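Local structure of 3,6-diketocamphane 1,6 monooxygenase (Pseudomonas putida, 4UWM) at residues A2-H10 and S29-S40; R17-K28 and H349-F359. The protein catalyses the FMNH2- and oxygen-dependent Baeyer-Villiger conversion of a diketocamphane to its lactone, a step in the breakdown of (-)-camphor by Pseudomonas putida. All blocks are in the same frame, centred on the assembly; numbering follows the deposited sequence. Where two conformers were deposited one is given.

Contact 1: residues A2-H10 and S29-S40; sequences AMETGLIFH and SAVQADSVGIDS. With FMN (flavin mononucleotide), chain C.
Two backbone hydrogen bonds pin Thr-5 and Leu-7 to the chain leaving helix 19-35: Asp-39 N donates to Thr-5 O (2.8 Å), and Leu-7 N donates to Ser-40 O (2.9 Å). Strand 40-43 thus starts out parallel to strand 4-9, as in a beta-alpha-beta unit; here strand 4-9 and helix 29-35 run antiparallel, at 176°. A Schellman motif makes the turn, with Gly-37 at positive phi.

Among the apolar contacts, the CG2 branch of Ile-38, set anti to the backbone N, is turned onto Gly-6, 3.7 Å from its CA, while Ile-38 CG1 lies 3.8 Å from Thr-5 CG2. Leu-7 CD2 meets Ala-33 CB.

At the strand's start Glu-4 and Asp-39 stack their carboxylates, planes 28° apart, with Glu-4 OE1 4.3 Å from Asp-39 OD1; a water hydrogen-bonded to Glu-4 OE1, Thr-5 N and Gly-37 O ties the strand to the turn.

At the other end His-10 NE2 donates to N5 of the flavin (2.8 Å), with O4 equally close; ND1 is hydrogen-bonded to Glu-347. The contact thus divides its chemistry: stacked acids, one probably protonated more easily, at one end, cofactor binding at the other.

Contact 2: residues R17-K28 and H349-F359; sequences RSARQTFDWGIK and HDYYDDPAPWF
Arg-17 grips Asp-350 side-on, NE to OD2 and NH2 to OD1, both at 2.9 Å. NE uses the syn lone pair of OD2, whereas NH2 meets OD1 32° out of the carboxylate plane. A bend at chi2 (-66°) turns the guanidinium so that its NH1 also reaches Asp-353 OD1 at 3.1 Å, from above that carboxylate, and one face lies against Tyr-352 CD2. An alanine here would remove all three bonds and is likely to leave Asp-350 without a charged mate across the contact, Asp-353 with Arg-14 alone of the two arginines, and Tyr-352 CD2 without the guanidinium face it lies against.

Ser-18 and Gln-21 then form a capping box that starts the helix, and Gln-21 CB rests against Tyr-352 CE2. One turn later Tyr-352 OH donates to Asp-24 OD2 at 2.6 Å, on its anti lone pair, the carboxylate nearly perpendicular to the ring.

Trp-25 fills the middle. With CG anti to the backbone N (chi1 178°), its indole carries the backbone of Tyr-351 and Tyr-352 over one face, and Tyr-352 CA makes a CH-pi contact 3.9 Å from the centroid of the six-membered ring. NE1 gives a weak bond to His-349 O. The far rim touches Pro-355 CB, Trp-358 CD1 and Phe-359 CZ, the last ring nearly parallel but slid aside, completing an aromatic cluster. Lys-28 NZ forms a salt bridge with Asp-24 OD2 on the syn side, so one oxygen serves two donors.

Here the first helix of the barrel joins the loop between strand 343-347 and helix 356-369. Phe-23 packs on helix 57-65 and on Ile-98 of the second subunit, Ala-19 on Trp-94 of that subunit, and Trp-358 touches Phe-260 of strand 254-261.

Helix 19-35 is common to both contacts, whose centres lie about 15 Å apart: its later turns face strand 4-9 in contact 1, its earlier turns the loop 349-359 in contact 2. Along the chain the segments alternate, 2-10, 17-28, 29-40 and 349-359, so the last returns to the beginning after more than 300 residues. Because strand 4-9 also pairs with strand 343-347, the two contacts lie where the parallel sheet of the TIM-type barrel closes. They touch directly, Phe-9 CE1 being 3.6 Å from Trp-25 CD1 and Leu-7 CD1 4.2 Å from Trp-358 CZ2. Closure thus brings the first strand and helix against segment 349-359, whose His-349 side chain lies about 10 Å from FMN.

Contact 1: residues A2-H10 and S29-S40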
loop_
_atom_site.group_PDB
_atom_site.type_symbol
_atom_site.label_atom_id
_atom_site.label_comp_id
_atom_site.label_asym_id
_atom_site.label_seq_id
_atom_site.Cartn_x
_atom_site.Cartn_y
_atom_site.Cartn_z
ATOM N N ALA A 2 -7.261 32.446 5.404
ATOM C CA ALA A 2 -7.786 31.765 6.585
ATOM C C ALA A 2 -6.899 30.596 7.035
ATOM O O ALA A 2 -6.182 29.996 6.227
ATOM C CB ALA A 2 -9.219 31.295 6.335
ATOM N N MET A 3 -6.938 30.303 8.333
ATOM C CA MET A 3 -6.370 29.073 8.891
ATOM C C MET A 3 -7.151 27.896 8.299
ATOM O O MET A 3 -8.386 27.951 8.211
ATOM C CB MET A 3 -6.498 29.081 10.416
ATOM C CG MET A 3 -5.887 27.883 11.131
ATOM S SD MET A 3 -6.486 27.667 12.815
ATOM C CE MET A 3 -8.204 27.248 12.505
ATOM N N GLU A 4 -6.432 26.855 7.867
ATOM C CA GLU A 4 -7.086 25.681 7.281
ATOM C C GLU A 4 -7.493 24.690 8.364
ATOM O O GLU A 4 -6.919 24.708 9.463
ATOM C CB GLU A 4 -6.167 24.994 6.264
ATOM C CG GLU A 4 -5.863 25.790 5.007
ATOM C CD GLU A 4 -7.048 25.921 4.049
ATOM O OE1 GLU A 4 -8.097 25.282 4.254
ATOM O OE2 GLU A 4 -6.931 26.674 3.066
ATOM N N THR A 5 -8.483 23.839 8.054
ATOM C CA THR A 5 -8.819 22.699 8.906
ATOM C C THR A 5 -8.162 21.422 8.332
ATOM O O THR A 5 -8.211 21.182 7.123
ATOM C CB THR A 5 -10.348 22.489 9.035
ATOM O OG1 THR A 5 -10.960 23.703 9.479
ATOM C CG2 THR A 5 -10.682 21.400 10.081
ATOM N N GLY A 6 -7.535 20.638 9.211
ATOM C CA GLY A 6 -6.978 19.325 8.852
ATOM C C GLY A 6 -7.488 18.226 9.765
ATOM O O GLY A 6 -8.055 18.501 10.831
ATOM N N LEU A 7 -7.320 16.976 9.333
ATOM C CA LEU A 7 -7.682 15.829 10.154
ATOM C C LEU A 7 -6.421 15.005 10.357
ATOM O O LEU A 7 -5.639 14.848 9.422
ATOM C CB LEU A 7 -8.775 15.025 9.447
ATOM C CG LEU A 7 -9.532 13.938 10.205
ATOM C CD1 LEU A 7 -10.414 14.516 11.323
ATOM C CD2 LEU A 7 -10.355 13.124 9.225
ATOM N N ILE A 8 -6.168 14.567 11.589
ATOM C CA ILE A 8 -5.120 13.591 11.833
ATOM C C ILE A 8 -5.738 12.281 12.357
ATOM O O ILE A 8 -6.491 12.272 13.328
ATOM C CB ILE A 8 -3.914 14.119 12.657
ATOM C CG1 ILE A 8 -2.823 13.026 12.759
ATOM C CG2 ILE A 8 -4.326 14.645 14.030
ATOM C CD1 ILE A 8 -1.456 13.526 13.154
ATOM N N PHE A 9 -5.426 11.193 11.663
ATOM C CA PHE A 9 -6.007 9.871 11.897
ATOM C C PHE A 9 -4.872 8.974 12.367
ATOM O O PHE A 9 -4.170 8.325 11.554
ATOM C CB PHE A 9 -6.601 9.385 10.583
ATOM C CG PHE A 9 -7.592 8.255 10.707
ATOM C CD1 PHE A 9 -8.851 8.456 11.268
ATOM C CD2 PHE A 9 -7.293 7.005 10.173
ATOM C CE1 PHE A 9 -9.769 7.403 11.335
ATOM C CE2 PHE A 9 -8.185 5.959 10.234
ATOM C CZ PHE A 9 -9.427 6.149 10.828
ATOM N N HIS A 10 -4.690 8.929 13.680
ATOM C CA HIS A 10 -3.618 8.134 14.269
ATOM C C HIS A 10 -3.552 6.636 13.965
ATOM O O HIS A 10 -2.455 6.124 13.724
ATOM C CB HIS A 10 -3.414 8.415 15.755
ATOM C CG HIS A 10 -2.530 9.582 15.997
ATOM N ND1 HIS A 10 -3.016 10.849 16.223
ATOM C CD2 HIS A 10 -1.179 9.691 15.982
ATOM C CE1 HIS A 10 -2.004 11.686 16.362
ATOM N NE2 HIS A 10 -0.880 11.009 16.220
ATOM N N SER A 29 -14.125 8.482 6.789
ATOM C CA SER A 29 -13.569 9.705 7.353
ATOM C C SER A 29 -12.976 10.589 6.257
ATOM O O SER A 29 -13.216 11.795 6.250
ATOM C CB SER A 29 -12.508 9.396 8.412
ATOM O OG SER A 29 -13.091 9.022 9.655
ATOM N N ALA A 30 -12.221 9.987 5.322
ATOM C CA ALA A 30 -11.605 10.752 4.236
ATOM C C ALA A 30 -12.670 11.409 3.336
ATOM O O ALA A 30 -12.554 12.591 2.992
ATOM C CB ALA A 30 -10.698 9.845 3.403
ATOM N N VAL A 31 -13.684 10.634 2.956
ATOM C CA VAL A 31 -14.801 11.136 2.132
ATOM C C VAL A 31 -15.543 12.305 2.826
ATOM O O VAL A 31 -15.761 13.352 2.214
ATOM C CB VAL A 31 -15.788 10.008 1.735
ATOM C CG1 VAL A 31 -17.010 10.558 0.999
ATOM C CG2 VAL A 31 -15.090 8.972 0.868
ATOM N N GLN A 32 -15.879 12.147 4.106
ATOM C CA GLN A 32 -16.648 13.174 4.817
ATOM C C GLN A 32 -15.809 14.444 4.976
ATOM O O GLN A 32 -16.331 15.545 4.805
ATOM C CB GLN A 32 -17.146 12.656 6.175
ATOM C CG GLN A 32 -18.138 13.567 6.905
ATOM C CD GLN A 32 -17.478 14.696 7.696
ATOM O OE1 GLN A 32 -16.303 14.627 8.091
ATOM N NE2 GLN A 32 -18.245 15.745 7.946
ATOM N N ALA A 33 -14.514 14.295 5.294
ATOM C CA ALA A 33 -13.644 15.458 5.463
ATOM C C ALA A 33 -13.526 16.219 4.146
ATOM O O ALA A 33 -13.610 17.453 4.127
ATOM C CB ALA A 33 -12.274 15.057 6.015
ATOM N N ASP A 34 -13.354 15.480 3.043
ATOM C CA ASP A 34 -13.334 16.069 1.713
ATOM C C ASP A 34 -14.645 16.848 1.441
ATOM O O ASP A 34 -14.582 17.972 0.952
ATOM C CB ASP A 34 -13.125 14.973 0.654
ATOM C CG ASP A 34 -12.915 15.515 -0.742
ATOM O OD1 ASP A 34 -12.014 16.369 -0.963
ATOM O OD2 ASP A 34 -13.621 15.030 -1.651
ATOM N N SER A 35 -15.797 16.249 1.772
ATOM C CA SER A 35 -17.118 16.853 1.508
ATOM C C SER A 35 -17.348 18.188 2.236
ATOM O O SER A 35 -18.098 19.028 1.756
ATOM C CB SER A 35 -18.244 15.876 1.853
ATOM O OG SER A 35 -18.406 15.771 3.258
ATOM N N VAL A 36 -16.714 18.386 3.383
ATOM C CA VAL A 36 -16.914 19.621 4.150
ATOM C C VAL A 36 -15.698 20.547 4.075
ATOM O O VAL A 36 -15.551 21.437 4.905
ATOM C CB VAL A 36 -17.337 19.363 5.622
ATOM C CG1 VAL A 36 -18.604 18.523 5.674
ATOM C CG2 VAL A 36 -16.224 18.694 6.432
ATOM N N GLY A 37 -14.826 20.307 3.087
ATOM C CA GLY A 37 -13.712 21.203 2.769
ATOM C C GLY A 37 -12.531 21.177 3.711
ATOM O O GLY A 37 -11.773 22.153 3.803
ATOM N N ILE A 38 -12.357 20.071 4.429
ATOM C CA ILE A 38 -11.125 19.882 5.187
ATOM C C ILE A 38 -9.953 19.754 4.184
ATOM O O ILE A 38 -10.068 19.106 3.151
ATOM C CB ILE A 38 -11.261 18.739 6.220
ATOM C CG1 ILE A 38 -12.179 19.216 7.364
ATOM C CG2 ILE A 38 -9.897 18.298 6.771
ATOM C CD1 ILE A 38 -12.516 18.159 8.409
ATOM N N ASP A 39 -8.858 20.453 4.470
ATOM C CA ASP A 39 -7.767 20.644 3.513
ATOM C C ASP A 39 -6.852 19.400 3.365
ATOM O O ASP A 39 -6.375 19.106 2.279
ATOM C CB ASP A 39 -6.880 21.812 3.955
ATOM C CG ASP A 39 -5.783 22.114 2.953
ATOM O OD1 ASP A 39 -6.119 22.326 1.776
ATOM O OD2 ASP A 39 -4.585 22.128 3.333
ATOM N N SER A 40 -6.588 18.727 4.474
ATOM C CA SER A 40 -5.634 17.618 4.482
ATOM C C SER A 40 -6.045 16.549 5.484
ATOM O O SER A 40 -6.699 16.842 6.484
ATOM C CB SER A 40 -4.220 18.120 4.774
ATOM O OG SER A 40 -4.144 18.700 6.055
HETATM N N1 FMN C . 4.928 11.230 15.435
HETATM C C2 FMN C . 4.497 11.214 14.141
HETATM O O2 FMN C . 5.328 11.077 13.218
HETATM N N3 FMN C . 3.200 11.348 13.804
HETATM C C4 FMN C . 2.238 11.506 14.721
HETATM O O4 FMN C . 1.051 11.628 14.353
HETATM C C4A FMN C . 2.615 11.532 16.163
HETATM N N5 FMN C . 1.701 11.681 17.149
HETATM C C5A FMN C . 2.064 11.702 18.456
HETATM C C6 FMN C . 1.093 11.862 19.447
HETATM C C7 FMN C . 1.447 11.887 20.797
HETATM C C7M FMN C . 0.383 12.061 21.852
HETATM C C8 FMN C . 2.883 11.739 21.174
HETATM C C8M FMN C . 3.324 11.757 22.612
HETATM C C9 FMN C . 3.853 11.580 20.188
HETATM C C9A FMN C . 3.505 11.557 18.839
HETATM N N10 FMN C . 4.490 11.400 17.829
HETATM C C10 FMN C . 4.064 11.380 16.474
HETATM C "C1'" FMN C . 5.912 11.236 18.184
HETATM C "C2'" FMN C . 6.673 12.551 18.111
HETATM O "O2'" FMN C . 6.356 13.178 16.870
HETATM C "C3'" FMN C . 8.178 12.315 18.198
HETATM O "O3'" FMN C . 8.579 12.437 19.570
HETATM C "C4'" FMN C . 8.937 13.300 17.306
HETATM O "O4'" FMN C . 8.886 12.870 15.939
HETATM C "C5'" FMN C . 10.386 13.509 17.729
HETATM O "O5'" FMN C . 10.376 14.674 18.544
HETATM P P FMN C . 11.691 15.486 18.962
HETATM O O1P FMN C . 12.624 15.476 17.793
HETATM O O2P FMN C . 11.086 16.829 19.240
HETATM O O3P FMN C . 12.185 14.738 20.169
HETATM O O HOH W 1 -9.832 23.734 5.537
#

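Contact 2: residues R17-K28 and H349-F359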
loop_
_atom_site.group_PDB
_atom_site.type_symbol
_atom_site.label_atom_id
_atom_site.label_comp_id
_atom_site.label_asym_id
_atom_site.label_seq_id
_atom_site.Cartn_x
_atom_site.Cartn_y
_atom_site.Cartn_z
ATOM N N ARG A 17 -11.565 -3.483 17.810
ATOM C CA ARG A 17 -11.926 -3.151 16.435
ATOM C C ARG A 17 -11.131 -4.032 15.458
ATOM O O ARG A 17 -9.942 -4.287 15.666
ATOM C CB ARG A 17 -11.663 -1.671 16.127
ATOM C CG ARG A 17 -12.537 -0.675 16.865
ATOM C CD ARG A 17 -13.985 -0.777 16.453
ATOM N NE ARG A 17 -14.665 0.487 16.651
ATOM C CZ ARG A 17 -15.980 0.630 16.625
ATOM N NH1 ARG A 17 -16.746 -0.422 16.422
ATOM N NH2 ARG A 17 -16.521 1.820 16.780
ATOM N N SER A 18 -11.780 -4.496 14.392
ATOM C CA SER A 18 -11.072 -5.330 13.409
ATOM C C SER A 18 -10.317 -4.444 12.413
ATOM O O SER A 18 -10.540 -3.241 12.364
ATOM C CB SER A 18 -12.053 -6.213 12.654
ATOM O OG SER A 18 -12.852 -5.380 11.841
ATOM N N ALA A 19 -9.426 -5.049 11.645
ATOM C CA ALA A 19 -8.758 -4.340 10.546
ATOM C C ALA A 19 -9.787 -3.828 9.534
ATOM O O ALA A 19 -9.702 -2.689 9.082
ATOM C CB ALA A 19 -7.718 -5.235 9.887
ATOM N N ARG A 20 -10.807 -4.639 9.204
ATOM C CA ARG A 20 -11.808 -4.170 8.248
ATOM C C ARG A 20 -12.584 -2.941 8.727
ATOM O O ARG A 20 -12.823 -2.016 7.947
ATOM C CB ARG A 20 -12.764 -5.300 7.806
ATOM C CG ARG A 20 -13.647 -4.919 6.624
ATOM C CD ARG A 20 -14.650 -6.038 6.318
ATOM N NE ARG A 20 -15.200 -5.899 4.973
ATOM C CZ ARG A 20 -16.168 -5.048 4.638
ATOM N NH1 ARG A 20 -16.716 -4.258 5.552
ATOM N NH2 ARG A 20 -16.594 -4.989 3.384
ATOM N N GLN A 21 -12.979 -2.936 10.000
ATOM C CA GLN A 21 -13.721 -1.808 10.568
ATOM C C GLN A 21 -12.853 -0.544 10.576
ATOM O O GLN A 21 -13.327 0.543 10.275
ATOM C CB GLN A 21 -14.159 -2.124 12.002
ATOM C CG GLN A 21 -15.286 -3.151 12.141
ATOM C CD GLN A 21 -15.495 -3.540 13.602
ATOM O OE1 GLN A 21 -14.542 -3.792 14.357
ATOM N NE2 GLN A 21 -16.755 -3.576 14.011
ATOM N N THR A 22 -11.584 -0.703 10.926
ATOM C CA THR A 22 -10.657 0.429 10.996
ATOM C C THR A 22 -10.514 1.048 9.607
ATOM O O THR A 22 -10.543 2.273 9.444
ATOM C CB THR A 22 -9.294 -0.061 11.538
ATOM O OG1 THR A 22 -9.481 -0.563 12.859
ATOM C CG2 THR A 22 -8.232 1.044 11.571
ATOM N N PHE A 23 -10.316 0.182 8.621
ATOM C CA PHE A 23 -10.129 0.590 7.219
ATOM C C PHE A 23 -11.382 1.294 6.685
ATOM O O PHE A 23 -11.297 2.383 6.101
ATOM C CB PHE A 23 -9.711 -0.625 6.378
ATOM C CG PHE A 23 -8.954 -0.273 5.113
ATOM C CD1 PHE A 23 -7.650 0.209 5.188
ATOM C CD2 PHE A 23 -9.543 -0.451 3.851
ATOM C CE1 PHE A 23 -6.937 0.507 4.029
ATOM C CE2 PHE A 23 -8.848 -0.148 2.692
ATOM C CZ PHE A 23 -7.539 0.348 2.786
ATOM N N ASP A 24 -12.555 0.719 6.969
ATOM C CA ASP A 24 -13.845 1.325 6.611
ATOM C C ASP A 24 -14.030 2.722 7.223
ATOM O O ASP A 24 -14.387 3.676 6.519
ATOM C CB ASP A 24 -14.999 0.376 7.010
ATOM C CG ASP A 24 -16.339 0.750 6.346
ATOM O OD1 ASP A 24 -16.359 1.246 5.194
ATOM O OD2 ASP A 24 -17.377 0.525 6.993
ATOM N N TRP A 25 -13.743 2.853 8.515
ATOM C CA TRP A 25 -13.811 4.139 9.201
ATOM C C TRP A 25 -12.853 5.189 8.591
ATOM O O TRP A 25 -13.222 6.367 8.402
ATOM C CB TRP A 25 -13.537 3.941 10.704
ATOM C CG TRP A 25 -13.536 5.231 11.560
ATOM C CD1 TRP A 25 -12.617 5.588 12.515
ATOM C CD2 TRP A 25 -14.532 6.260 11.572
ATOM N NE1 TRP A 25 -12.964 6.799 13.083
ATOM C CE2 TRP A 25 -14.133 7.227 12.517
ATOM C CE3 TRP A 25 -15.716 6.473 10.848
ATOM C CZ2 TRP A 25 -14.896 8.389 12.784
ATOM C CZ3 TRP A 25 -16.465 7.637 11.102
ATOM C CH2 TRP A 25 -16.045 8.577 12.066
ATOM N N GLY A 26 -11.633 4.760 8.275
ATOM C CA GLY A 26 -10.687 5.652 7.591
ATOM C C GLY A 26 -11.199 6.192 6.265
ATOM O O GLY A 26 -11.096 7.398 6.018
ATOM N N ILE A 27 -11.750 5.320 5.426
ATOM C CA ILE A 27 -12.271 5.732 4.109
ATOM C C ILE A 27 -13.490 6.666 4.284
ATOM O O ILE A 27 -13.550 7.726 3.654
ATOM C CB ILE A 27 -12.634 4.529 3.196
ATOM C CG1 ILE A 27 -11.380 3.692 2.836
ATOM C CG2 ILE A 27 -13.328 5.006 1.899
ATOM C CD1 ILE A 27 -11.705 2.330 2.218
ATOM N N LYS A 28 -14.438 6.266 5.146
ATOM C CA LYS A 28 -15.598 7.113 5.435
ATOM C C LYS A 28 -15.170 8.473 5.971
ATOM O O LYS A 28 -15.760 9.504 5.605
ATOM C CB LYS A 28 -16.596 6.384 6.352
ATOM C CG LYS A 28 -17.304 5.240 5.634
ATOM C CD LYS A 28 -18.157 4.359 6.541
ATOM C CE LYS A 28 -18.854 3.278 5.713
ATOM N NZ LYS A 28 -19.520 2.243 6.552
ATOM N N HIS A 349 -11.254 10.614 16.378
ATOM C CA HIS A 349 -11.502 9.578 17.375
ATOM C C HIS A 349 -12.482 8.507 16.896
ATOM O O HIS A 349 -13.065 8.637 15.836
ATOM C CB HIS A 349 -11.921 10.211 18.705
ATOM C CG HIS A 349 -10.753 10.646 19.516
ATOM N ND1 HIS A 349 -10.084 9.794 20.366
ATOM C CD2 HIS A 349 -10.065 11.809 19.527
ATOM C CE1 HIS A 349 -9.069 10.435 20.917
ATOM N NE2 HIS A 349 -9.044 11.664 20.434
ATOM N N ASP A 350 -12.644 7.442 17.669
ATOM C CA ASP A 350 -13.422 6.301 17.210
ATOM C C ASP A 350 -14.935 6.559 17.324
ATOM O O ASP A 350 -15.568 6.143 18.301
ATOM C CB ASP A 350 -13.030 5.032 17.971
ATOM C CG ASP A 350 -13.653 3.778 17.385
ATOM O OD1 ASP A 350 -14.561 3.878 16.555
ATOM O OD2 ASP A 350 -13.223 2.690 17.766
ATOM N N TYR A 351 -15.471 7.224 16.303
ATOM C CA TYR A 351 -16.897 7.503 16.139
ATOM C C TYR A 351 -17.547 6.637 15.070
ATOM O O TYR A 351 -18.638 6.947 14.554
ATOM C CB TYR A 351 -17.084 8.965 15.765
ATOM C CG TYR A 351 -17.232 9.877 16.949
ATOM C CD1 TYR A 351 -18.478 10.055 17.570
ATOM C CD2 TYR A 351 -16.141 10.585 17.440
ATOM C CE1 TYR A 351 -18.619 10.912 18.657
ATOM C CE2 TYR A 351 -16.271 11.441 18.522
ATOM C CZ TYR A 351 -17.513 11.607 19.118
ATOM O OH TYR A 351 -17.620 12.452 20.188
ATOM N N TYR A 352 -16.883 5.533 14.752
ATOM C CA TYR A 352 -17.324 4.657 13.686
ATOM C C TYR A 352 -18.762 4.146 13.900
ATOM O O TYR A 352 -19.508 4.032 12.926
ATOM C CB TYR A 352 -16.392 3.462 13.589
ATOM C CG TYR A 352 -16.696 2.487 12.476
ATOM C CD1 TYR A 352 -16.829 2.908 11.150
ATOM C CD2 TYR A 352 -16.815 1.129 12.747
ATOM C CE1 TYR A 352 -17.067 2.002 10.128
ATOM C CE2 TYR A 352 -17.062 0.222 11.733
ATOM C CZ TYR A 352 -17.165 0.659 10.428
ATOM O OH TYR A 352 -17.390 -0.262 9.428
ATOM N N ASP A 353 -19.132 3.847 15.151
ATOM C CA ASP A 353 -20.510 3.332 15.451
ATOM C C ASP A 353 -21.622 4.347 15.260
ATOM O O ASP A 353 -22.751 3.976 14.924
ATOM C CB ASP A 353 -20.614 2.756 16.860
ATOM C CG ASP A 353 -19.870 1.449 17.017
ATOM O OD1 ASP A 353 -19.630 0.768 16.004
ATOM O OD2 ASP A 353 -19.546 1.081 18.165
ATOM N N ASP A 354 -21.320 5.621 15.471
ATOM C CA ASP A 354 -22.330 6.640 15.499
ATOM C C ASP A 354 -21.675 7.973 15.152
ATOM O O ASP A 354 -21.406 8.787 16.028
ATOM C CB ASP A 354 -22.978 6.627 16.900
ATOM C CG ASP A 354 -24.117 7.607 17.055
ATOM O OD1 ASP A 354 -24.673 8.103 16.050
ATOM O OD2 ASP A 354 -24.451 7.877 18.228
ATOM N N PRO A 355 -21.407 8.194 13.855
ATOM C CA PRO A 355 -20.592 9.358 13.479
ATOM C C PRO A 355 -21.289 10.703 13.355
ATOM O O PRO A 355 -20.599 11.719 13.269
ATOM C CB PRO A 355 -19.996 8.954 12.129
ATOM C CG PRO A 355 -20.947 7.954 11.587
ATOM C CD PRO A 355 -21.510 7.211 12.761
ATOM N N ALA A 356 -22.626 10.723 13.376
ATOM C CA ALA A 356 -23.381 11.975 13.200
ATOM C C ALA A 356 -22.889 13.208 13.996
ATOM O O ALA A 356 -22.658 14.268 13.393
ATOM C CB ALA A 356 -24.882 11.743 13.391
ATOM N N PRO A 357 -22.719 13.084 15.337
ATOM C CA PRO A 357 -22.260 14.255 16.085
ATOM C C PRO A 357 -20.804 14.654 15.779
ATOM O O PRO A 357 -20.443 15.834 15.878
ATOM C CB PRO A 357 -22.415 13.832 17.550
ATOM C CG PRO A 357 -22.491 12.354 17.544
ATOM C CD PRO A 357 -23.057 11.953 16.227
ATOM N N TRP A 358 -19.991 13.677 15.390
ATOM C CA TRP A 358 -18.591 13.923 15.002
ATOM C C TRP A 358 -18.504 14.621 13.625
ATOM O O TRP A 358 -17.831 15.646 13.462
ATOM C CB TRP A 358 -17.812 12.596 15.062
ATOM C CG TRP A 358 -16.429 12.661 14.521
ATOM C CD1 TRP A 358 -15.978 12.120 13.339
ATOM C CD2 TRP A 358 -15.309 13.307 15.119
ATOM N NE1 TRP A 358 -14.645 12.397 13.171
ATOM C CE2 TRP A 358 -14.203 13.127 14.241
ATOM C CE3 TRP A 358 -15.122 14.023 16.312
ATOM C CZ2 TRP A 358 -12.944 13.636 14.520
ATOM C CZ3 TRP A 358 -13.856 14.523 16.593
ATOM C CH2 TRP A 358 -12.780 14.325 15.697
ATOM N N PHE A 359 -19.211 14.085 12.643
ATOM C CA PHE A 359 -19.349 14.735 11.341
ATOM C C PHE A 359 -19.878 16.190 11.396
ATOM O O PHE A 359 -19.351 17.078 10.702
ATOM C CB PHE A 359 -20.203 13.861 10.417
ATOM C CG PHE A 359 -19.515 12.590 9.966
ATOM C CD1 PHE A 359 -18.131 12.408 10.143
ATOM C CD2 PHE A 359 -20.236 11.589 9.312
ATOM C CE1 PHE A 359 -17.499 11.243 9.699
ATOM C CE2 PHE A 359 -19.608 10.428 8.870
ATOM C CZ PHE A 359 -18.235 10.257 9.064
#